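Local coordinates for protein 3,4-dihydroxybenzoate decarboxylase (Enterobacter cloacae, PDB 5NY5) that probably catalyses the reversible decarboxylation of 3,4-dihydroxybenzoate to catechol as a prenylated-FMN- and metal-dependent member of the UbiD family, at residues A[124-132]-A[173-181]; A[273-284]-A[296-304]. All coordinates share one frame; numbering follows the deposited sequence.

Interaction 1: A[124-132]-A[173-181]; sequences ADDPDFDLR and CVQERDELS
One backbone hydrogen bond ties L131 to R177: L131 N donates to R177 O over 2.9 Å (N-H...O 152°). The bond reaches the turn around R177, which links strand 165-174 to strand 179-182 in the Rift-related domain of this UbiD-family enzyme; Q175 N and E176 N, both bonding to E179 O, close the turn's mouth.

The electrostatic contacts centre on two arginines. The R177 guanidinium sits among carbonyl oxygens of 124-129: F129 O lies over one face, 3.3 Å from R177 NE, while A124 O approaches the edge, 3.2 Å from R177 NH1. The angles are poor for hydrogen bonds, which is consistent with a charge-dipole attraction rather than directed bonds. R132 lays its own guanidinium over the turn backbone, with R177 N 3.8 Å above the plane and over its centre. D130 OD1 accepts from R132 NH1 at 3.1 Å in a salt bridge and, from the opposite face of the carboxylate, from R132 N, the N-cap bond of helix 131-134. The R132 chain is bent at chi2 (85°) and chi3, which brings its guanidinium back alongside D130.

The apolar part lies at L131, whose CD2 meets L180 CD2 at 3.8 Å; F129 and L131 also touch V309 of strand 303-311.

The chemistry implies a loop and helix start joined to a hairpin turn by one backbone bond, R177 among carbonyls and a leucine contact, while D130 holds R132 over the turn.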
loop_
_atom_site.group_PDB
_atom_site.type_symbol
_atom_site.label_atom_id
_atom_site.label_comp_id
_atom_site.label_asym_id
_atom_site.label_seq_id
_atom_site.Cartn_x
_atom_site.Cartn_y
_atom_site.Cartn_z
ATOM N N ALA A 124 5.376 3.340 -64.318
ATOM C CA ALA A 124 4.107 3.948 -63.945
ATOM C C ALA A 124 3.645 5.021 -64.919
ATOM O O ALA A 124 2.489 5.451 -64.833
ATOM C CB ALA A 124 4.199 4.545 -62.539
ATOM N N ASP A 125 4.506 5.469 -65.833
ATOM C CA ASP A 125 4.087 6.455 -66.821
ATOM C C ASP A 125 3.163 5.869 -67.881
ATOM O O ASP A 125 2.564 6.633 -68.645
ATOM C CB ASP A 125 5.310 7.096 -67.486
ATOM C CG ASP A 125 6.344 6.076 -67.919
ATOM O OD1 ASP A 125 5.976 4.903 -68.132
ATOM O OD2 ASP A 125 7.529 6.454 -68.051
ATOM N N ASP A 126 3.038 4.551 -67.949
ATOM C CA ASP A 126 2.067 3.937 -68.844
ATOM C C ASP A 126 0.657 4.282 -68.375
ATOM O O ASP A 126 0.352 4.132 -67.186
ATOM C CB ASP A 126 2.257 2.422 -68.879
ATOM C CG ASP A 126 1.391 1.747 -69.923
ATOM O OD1 ASP A 126 0.163 1.661 -69.721
ATOM O OD2 ASP A 126 1.945 1.286 -70.942
ATOM N N PRO A 127 -0.225 4.747 -69.264
ATOM C CA PRO A 127 -1.582 5.110 -68.824
ATOM C C PRO A 127 -2.414 3.926 -68.373
ATOM O O PRO A 127 -3.348 4.115 -67.586
ATOM C CB PRO A 127 -2.186 5.779 -70.065
ATOM C CG PRO A 127 -1.423 5.202 -71.210
ATOM C CD PRO A 127 -0.025 4.983 -70.704
ATOM N N ASP A 128 -2.112 2.717 -68.840
ATOM C CA ASP A 128 -2.811 1.518 -68.401
ATOM C C ASP A 128 -2.186 0.895 -67.161
ATOM O O ASP A 128 -2.602 -0.192 -66.749
ATOM C CB ASP A 128 -2.857 0.489 -69.533
ATOM C CG ASP A 128 -3.666 0.969 -70.720
ATOM O OD1 ASP A 128 -4.737 1.573 -70.503
ATOM O OD2 ASP A 128 -3.227 0.750 -71.869
ATOM N N PHE A 129 -1.198 1.555 -66.561
ATOM C CA PHE A 129 -0.588 1.045 -65.343
ATOM C C PHE A 129 -1.571 1.131 -64.182
ATOM O O PHE A 129 -2.288 2.122 -64.022
ATOM C CB PHE A 129 0.682 1.830 -65.017
ATOM C CG PHE A 129 1.353 1.401 -63.745
ATOM C CD1 PHE A 129 1.100 2.062 -62.555
ATOM C CD2 PHE A 129 2.240 0.341 -63.740
ATOM C CE1 PHE A 129 1.715 1.670 -61.385
ATOM C CE2 PHE A 129 2.860 -0.054 -62.572
ATOM C CZ PHE A 129 2.597 0.612 -61.394
ATOM N N ASP A 130 -1.599 0.077 -63.369
ATOM C CA ASP A 130 -2.477 0.030 -62.204
ATOM C C ASP A 130 -1.871 -0.931 -61.199
ATOM O O ASP A 130 -1.718 -2.121 -61.494
ATOM C CB ASP A 130 -3.890 -0.409 -62.591
ATOM C CG ASP A 130 -4.892 -0.217 -61.466
ATOM O OD1 ASP A 130 -4.468 0.018 -60.316
ATOM O OD2 ASP A 130 -6.108 -0.307 -61.729
ATOM N N LEU A 131 -1.534 -0.419 -60.015
ATOM C CA LEU A 131 -0.928 -1.260 -58.990
ATOM C C LEU A 131 -1.888 -2.343 -58.520
ATOM O O LEU A 131 -1.450 -3.420 -58.100
ATOM C CB LEU A 131 -0.476 -0.393 -57.816
ATOM C CG LEU A 131 0.591 -0.963 -56.884
ATOM C CD1 LEU A 131 1.746 -1.539 -57.683
ATOM C CD2 LEU A 131 1.079 0.116 -55.933
ATOM N N ARG A 132 -3.195 -2.083 -58.592
ATOM C CA ARG A 132 -4.175 -3.083 -58.183
ATOM C C ARG A 132 -4.174 -4.281 -59.123
ATOM O O ARG A 132 -4.306 -5.425 -58.676
ATOM C CB ARG A 132 -5.571 -2.463 -58.116
ATOM C CG ARG A 132 -5.809 -1.529 -56.940
ATOM C CD ARG A 132 -5.341 -0.111 -57.226
ATOM N NE ARG A 132 -6.347 0.874 -56.840
ATOM C CZ ARG A 132 -7.137 1.512 -57.697
ATOM N NH1 ARG A 132 -7.032 1.279 -59.000
ATOM N NH2 ARG A 132 -8.027 2.389 -57.254
ATOM N N CYS A 173 -0.205 1.002 -47.343
ATOM C CA CYS A 173 -1.588 0.780 -47.734
ATOM C C CYS A 173 -1.799 1.282 -49.156
ATOM O O CYS A 173 -1.379 2.391 -49.496
ATOM C CB CYS A 173 -2.543 1.489 -46.771
ATOM S SG CYS A 173 -4.294 1.260 -47.140
ATOM N N VAL A 174 -2.447 0.462 -49.980
ATOM C CA VAL A 174 -2.699 0.831 -51.368
ATOM C C VAL A 174 -3.814 1.866 -51.410
ATOM O O VAL A 174 -4.915 1.634 -50.896
ATOM C CB VAL A 174 -3.052 -0.402 -52.208
ATOM C CG1 VAL A 174 -3.409 0.006 -53.624
ATOM C CG2 VAL A 174 -1.899 -1.389 -52.207
ATOM N N GLN A 175 -3.537 3.012 -52.026
ATOM C CA GLN A 175 -4.490 4.110 -52.106
ATOM C C GLN A 175 -5.019 4.335 -53.513
ATOM O O GLN A 175 -6.235 4.410 -53.714
ATOM C CB GLN A 175 -3.846 5.403 -51.584
ATOM C CG GLN A 175 -3.317 5.306 -50.162
ATOM C CD GLN A 175 -4.417 5.119 -49.133
ATOM O OE1 GLN A 175 -5.594 5.341 -49.414
ATOM N NE2 GLN A 175 -4.035 4.709 -47.931
ATOM N N GLU A 176 -4.131 4.449 -54.499
ATOM C CA GLU A 176 -4.546 4.674 -55.877
ATOM C C GLU A 176 -3.846 3.696 -56.809
ATOM O O GLU A 176 -3.133 2.797 -56.351
ATOM C CB GLU A 176 -4.246 6.113 -56.302
ATOM C CG GLU A 176 -4.823 7.176 -55.384
ATOM C CD GLU A 176 -6.332 7.269 -55.467
ATOM O OE1 GLU A 176 -6.917 6.727 -56.427
ATOM O OE2 GLU A 176 -6.935 7.889 -54.567
ATOM N N ARG A 177 -4.043 3.862 -58.119
ATOM C CA ARG A 177 -3.325 3.036 -59.084
ATOM C C ARG A 177 -1.824 3.277 -59.039
ATOM O O ARG A 177 -1.054 2.399 -59.443
ATOM C CB ARG A 177 -3.846 3.297 -60.499
ATOM C CG ARG A 177 -3.967 4.769 -60.849
ATOM C CD ARG A 177 -3.799 5.015 -62.339
ATOM N NE ARG A 177 -2.393 5.129 -62.717
ATOM C CZ ARG A 177 -1.969 5.558 -63.901
ATOM N NH1 ARG A 177 -0.670 5.633 -64.157
ATOM N NH2 ARG A 177 -2.844 5.917 -64.828
ATOM N N ASP A 178 -1.389 4.442 -58.555
ATOM C CA ASP A 178 0.035 4.744 -58.504
ATOM C C ASP A 178 0.441 5.417 -57.199
ATOM O O ASP A 178 1.472 6.099 -57.162
ATOM C CB ASP A 178 0.441 5.625 -59.689
ATOM C CG ASP A 178 -0.341 6.923 -59.747
ATOM O OD1 ASP A 178 -1.352 7.047 -59.026
ATOM O OD2 ASP A 178 0.051 7.817 -60.524
ATOM N N GLU A 179 -0.334 5.243 -56.130
ATOM C CA GLU A 179 -0.071 5.905 -54.861
ATOM C C GLU A 179 -0.205 4.923 -53.706
ATOM O O GLU A 179 -1.094 4.066 -53.703
ATOM C CB GLU A 179 -1.025 7.086 -54.645
ATOM C CG GLU A 179 -0.900 8.179 -55.692
ATOM C CD GLU A 179 -1.884 9.306 -55.471
ATOM O OE1 GLU A 179 -2.563 9.302 -54.422
ATOM O OE2 GLU A 179 -1.982 10.193 -56.344
ATOM N N LEU A 180 0.683 5.062 -52.726
ATOM C CA LEU A 180 0.647 4.285 -51.498
ATOM C C LEU A 180 0.812 5.219 -50.310
ATOM O O LEU A 180 1.495 6.244 -50.397
ATOM C CB LEU A 180 1.755 3.226 -51.459
ATOM C CG LEU A 180 1.815 2.174 -52.563
ATOM C CD1 LEU A 180 3.236 1.662 -52.697
ATOM C CD2 LEU A 180 0.871 1.029 -52.255
ATOM N N SER A 181 0.186 4.858 -49.195
ATOM C CA SER A 181 0.362 5.573 -47.939
ATOM C C SER A 181 1.328 4.794 -47.058
ATOM O O SER A 181 1.164 3.584 -46.871
ATOM C CB SER A 181 -0.974 5.773 -47.224
ATOM O OG SER A 181 -1.562 4.532 -46.883
#

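Interaction 2: A[273-284]-A[296-304]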
loop_
_atom_site.group_PDB
_atom_site.type_symbol
_atom_site.label_atom_id
_atom_site.label_comp_id
_atom_site.label_asym_id
_atom_site.label_seq_id
_atom_site.Cartn_x
_atom_site.Cartn_y
_atom_site.Cartn_z
ATOM N N VAL A 273 1.927 16.879 -49.672
ATOM C CA VAL A 273 0.688 16.122 -49.771
ATOM C C VAL A 273 0.561 15.198 -48.568
ATOM O O VAL A 273 1.550 14.636 -48.080
ATOM C CB VAL A 273 0.630 15.340 -51.097
ATOM C CG1 VAL A 273 1.616 14.186 -51.092
ATOM C CG2 VAL A 273 -0.784 14.840 -51.363
ATOM N N ARG A 274 -0.665 15.060 -48.069
ATOM C CA ARG A 274 -0.969 14.161 -46.968
ATOM C C ARG A 274 -2.286 13.460 -47.254
ATOM O O ARG A 274 -3.160 13.999 -47.937
ATOM C CB ARG A 274 -1.052 14.903 -45.625
ATOM C CG ARG A 274 0.281 15.422 -45.125
ATOM C CD ARG A 274 1.278 14.291 -44.973
ATOM N NE ARG A 274 2.651 14.761 -45.127
ATOM C CZ ARG A 274 3.472 15.012 -44.115
ATOM N NH1 ARG A 274 3.065 14.833 -42.867
ATOM N NH2 ARG A 274 4.704 15.440 -44.354
ATOM N N VAL A 275 -2.418 12.248 -46.723
ATOM C CA VAL A 275 -3.621 11.451 -46.902
ATOM C C VAL A 275 -3.947 10.776 -45.579
ATOM O O VAL A 275 -3.067 10.549 -44.744
ATOM C CB VAL A 275 -3.450 10.410 -48.035
ATOM C CG1 VAL A 275 -2.577 9.248 -47.577
ATOM C CG2 VAL A 275 -4.799 9.919 -48.520
ATOM N N ARG A 276 -5.227 10.482 -45.376
ATOM C CA ARG A 276 -5.650 9.667 -44.248
ATOM C C ARG A 276 -5.777 8.222 -44.706
ATOM O O ARG A 276 -6.186 7.952 -45.840
ATOM C CB ARG A 276 -6.966 10.166 -43.644
ATOM C CG ARG A 276 -8.192 10.044 -44.524
ATOM C CD ARG A 276 -9.403 10.609 -43.796
ATOM N NE ARG A 276 -10.630 10.483 -44.573
ATOM C CZ ARG A 276 -11.460 9.449 -44.491
ATOM N NH1 ARG A 276 -11.193 8.448 -43.665
ATOM N NH2 ARG A 276 -12.556 9.418 -45.236
ATOM N N GLU A 277 -5.413 7.300 -43.813
ATOM C CA GLU A 277 -5.188 5.913 -44.210
ATOM C C GLU A 277 -6.448 5.277 -44.784
ATOM O O GLU A 277 -6.386 4.565 -45.794
ATOM C CB GLU A 277 -4.676 5.120 -43.008
ATOM C CG GLU A 277 -3.703 4.009 -43.347
ATOM C CD GLU A 277 -2.872 3.591 -42.151
ATOM O OE1 GLU A 277 -3.066 4.171 -41.064
ATOM O OE2 GLU A 277 -2.022 2.688 -42.296
ATOM N N ASP A 278 -7.602 5.530 -44.167
ATOM C CA ASP A 278 -8.856 4.896 -44.555
ATOM C C ASP A 278 -9.699 5.780 -45.469
ATOM O O ASP A 278 -10.932 5.749 -45.391
ATOM C CB ASP A 278 -9.654 4.512 -43.311
ATOM C CG ASP A 278 -10.059 5.719 -42.486
ATOM O OD1 ASP A 278 -9.351 6.747 -42.542
ATOM O OD2 ASP A 278 -11.089 5.641 -41.784
ATOM N N GLN A 279 -9.059 6.557 -46.347
ATOM C CA GLN A 279 -9.806 7.510 -47.163
ATOM C C GLN A 279 -10.813 6.819 -48.075
ATOM O O GLN A 279 -11.888 7.370 -48.339
ATOM C CB GLN A 279 -8.847 8.366 -47.987
ATOM C CG GLN A 279 -7.971 7.583 -48.945
ATOM C CD GLN A 279 -7.389 8.452 -50.038
ATOM O OE1 GLN A 279 -7.823 9.584 -50.241
ATOM N NE2 GLN A 279 -6.394 7.930 -50.745
ATOM N N HIS A 280 -10.496 5.619 -48.559
ATOM C CA HIS A 280 -11.379 4.912 -49.475
ATOM C C HIS A 280 -12.309 3.927 -48.779
ATOM O O HIS A 280 -13.262 3.454 -49.406
ATOM C CB HIS A 280 -10.559 4.166 -50.536
ATOM C CG HIS A 280 -9.776 5.067 -51.441
ATOM N ND1 HIS A 280 -10.369 5.852 -52.406
ATOM C CD2 HIS A 280 -8.446 5.301 -51.533
ATOM C CE1 HIS A 280 -9.439 6.533 -53.049
ATOM N NE2 HIS A 280 -8.263 6.218 -52.539
ATOM N N THR A 281 -12.065 3.610 -47.509
ATOM C CA THR A 281 -12.882 2.644 -46.788
ATOM C C THR A 281 -13.661 3.238 -45.628
ATOM O O THR A 281 -14.761 2.764 -45.340
ATOM C CB THR A 281 -12.009 1.501 -46.259
ATOM O OG1 THR A 281 -10.922 2.043 -45.501
ATOM C CG2 THR A 281 -11.458 0.679 -47.412
ATOM N N ASN A 282 -13.113 4.252 -44.954
ATOM C CA ASN A 282 -13.786 4.941 -43.850
ATOM C C ASN A 282 -14.152 3.990 -42.716
ATOM O O ASN A 282 -15.146 4.196 -42.015
ATOM C CB ASN A 282 -15.030 5.691 -44.336
ATOM C CG ASN A 282 -14.699 6.780 -45.336
ATOM O OD1 ASN A 282 -13.615 7.361 -45.303
ATOM N ND2 ASN A 282 -15.637 7.064 -46.230
ATOM N N THR A 283 -13.358 2.940 -42.518
ATOM C CA THR A 283 -13.581 2.033 -41.401
ATOM C C THR A 283 -13.041 2.579 -40.088
ATOM O O THR A 283 -13.187 1.916 -39.055
ATOM C CB THR A 283 -12.944 0.668 -41.681
ATOM O OG1 THR A 283 -11.530 0.819 -41.851
ATOM C CG2 THR A 283 -13.537 0.044 -42.932
ATOM N N GLY A 284 -12.421 3.759 -40.098
ATOM C CA GLY A 284 -11.813 4.320 -38.912
ATOM C C GLY A 284 -10.597 3.582 -38.404
ATOM O O GLY A 284 -9.927 4.083 -37.496
ATOM N N GLU A 296 -6.004 2.348 -35.102
ATOM C CA GLU A 296 -6.795 3.417 -35.687
ATOM C C GLU A 296 -6.088 3.977 -36.913
ATOM O O GLU A 296 -4.858 3.969 -37.005
ATOM C CB GLU A 296 -7.051 4.532 -34.669
ATOM C CG GLU A 296 -5.798 5.239 -34.181
ATOM C CD GLU A 296 -6.106 6.423 -33.283
ATOM O OE1 GLU A 296 -7.266 6.551 -32.833
ATOM O OE2 GLU A 296 -5.186 7.230 -33.029
ATOM N N ALA A 297 -6.883 4.461 -37.862
ATOM C CA ALA A 297 -6.332 4.996 -39.096
ATOM C C ALA A 297 -5.541 6.269 -38.827
ATOM O O ALA A 297 -5.943 7.111 -38.019
ATOM C CB ALA A 297 -7.451 5.275 -40.098
ATOM N N ASN A 298 -4.409 6.405 -39.503
ATOM C CA ASN A 298 -3.599 7.609 -39.363
ATOM C C ASN A 298 -4.221 8.739 -40.177
ATOM O O ASN A 298 -4.506 8.554 -41.363
ATOM C CB ASN A 298 -2.167 7.346 -39.820
ATOM C CG ASN A 298 -1.209 8.455 -39.424
ATOM O OD1 ASN A 298 -1.499 9.639 -39.594
ATOM N ND2 ASN A 298 -0.055 8.072 -38.891
ATOM N N PRO A 299 -4.457 9.906 -39.581
ATOM C CA PRO A 299 -5.130 10.986 -40.317
ATOM C C PRO A 299 -4.234 11.685 -41.328
ATOM O O PRO A 299 -4.723 12.190 -42.343
ATOM C CB PRO A 299 -5.566 11.951 -39.204
ATOM C CG PRO A 299 -5.442 11.173 -37.927
ATOM C CD PRO A 299 -4.322 10.219 -38.151
ATOM N N SER A 300 -2.928 11.730 -41.070
ATOM C CA SER A 300 -1.981 12.445 -41.927
ATOM C C SER A 300 -0.822 11.510 -42.253
ATOM O O SER A 300 0.049 11.280 -41.410
ATOM C CB SER A 300 -1.489 13.722 -41.252
ATOM O OG SER A 300 -0.586 14.432 -42.083
ATOM N N LEU A 301 -0.808 10.978 -43.475
ATOM C CA LEU A 301 0.240 10.067 -43.901
ATOM C C LEU A 301 0.916 10.566 -45.171
ATOM O O LEU A 301 0.238 11.017 -46.100
ATOM C CB LEU A 301 -0.316 8.659 -44.149
ATOM C CG LEU A 301 -0.391 7.763 -42.916
ATOM C CD1 LEU A 301 -0.889 6.375 -43.282
ATOM C CD2 LEU A 301 0.969 7.694 -42.248
ATOM N N PRO A 302 2.244 10.498 -45.242
ATOM C CA PRO A 302 2.931 10.848 -46.489
ATOM C C PRO A 302 2.643 9.828 -47.579
ATOM O O PRO A 302 2.525 8.628 -47.319
ATOM C CB PRO A 302 4.412 10.850 -46.093
ATOM C CG PRO A 302 4.482 9.984 -44.890
ATOM C CD PRO A 302 3.189 10.171 -44.161
ATOM N N VAL A 303 2.533 10.319 -48.810
ATOM C CA VAL A 303 2.139 9.509 -49.957
ATOM C C VAL A 303 3.385 9.110 -50.734
ATOM O O VAL A 303 4.261 9.945 -50.991
ATOM C CB VAL A 303 1.150 10.271 -50.857
ATOM C CG1 VAL A 303 0.968 9.556 -52.185
ATOM C CG2 VAL A 303 -0.185 10.433 -50.151
ATOM N N ILE A 304 3.469 7.836 -51.103
ATOM C CA ILE A 304 4.500 7.342 -52.007
ATOM C C ILE A 304 3.900 7.255 -53.402
ATOM O O ILE A 304 2.918 6.536 -53.621
ATOM C CB ILE A 304 5.050 5.982 -51.557
ATOM C CG1 ILE A 304 6.051 6.164 -50.418
ATOM C CG2 ILE A 304 5.708 5.262 -52.722
ATOM C CD1 ILE A 304 6.873 4.933 -50.132
HETATM O O HOH W 1 -2.030 3.568 -38.850
#
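V275 and V303 form the apolar centre, V275 CG1 lying 3.7 Å from V303 CG2 with the side chains at about a right angle. CG1 of V275 sits between the backbone N and the carbonyl carbon (chi1 75°), which turns it to V303 and to L301 CB. V273 CG1 extends the patch onto V303 CB, and L301 CD1 packs against the aliphatic stem and carboxylate carbon of E277, 3.6 Å from E277 CD.

Around this core, V275 and L301 make a single antiparallel bridge, a hydrogen-bonded pair: V275 N to L301 O is 3.0 Å and L301 N to V275 O is 2.6 Å. E277 then grips N298 twice. Its backbone N donates to N298 O at 2.9 Å, and E277 OE1 accepts from N298 N at 3.0 Å through its anti lone pair, in a nearly straight bond (165°). A water donates to E277 OE1 and, weakly, to E296 O. At the outer edge, A297 N donates to G284 O, while A297 CB rests against D278 OD1.

Outside, N298 and L301 touch F183 of the prenylated-FMN site, and R274 pairs with E198 of helix 189-199. V275 and L301 touch S181 of strand 179-182, and I304 continues strand 303-311 between that strand and 263-269.

How the interactions relate
Interactions 1 and 2 have centres about 16 Å apart and meet on one antiparallel sheet, where strands 179-182 and 303-311 are neighbours: L180 O lies 2.6 Å from I304 N, a probable hydrogen bond. A second junction joins the loops, with Q175 OE1 3.0 Å from Q279 NE2 and Q175 NE2 bonded to E277 O. Their relation to the cofactor site differs. In interaction 2, the side chain of N298 is about 3 Å from that of F183, and that of E277 about 4 Å from that of R171, residues that bind prenylated FMN, absent from this apo chain. In interaction 1, the side chain of L180 is about 10 Å from those of H170 and R171. Interaction 2 is therefore consistent with bordering the cofactor pocket.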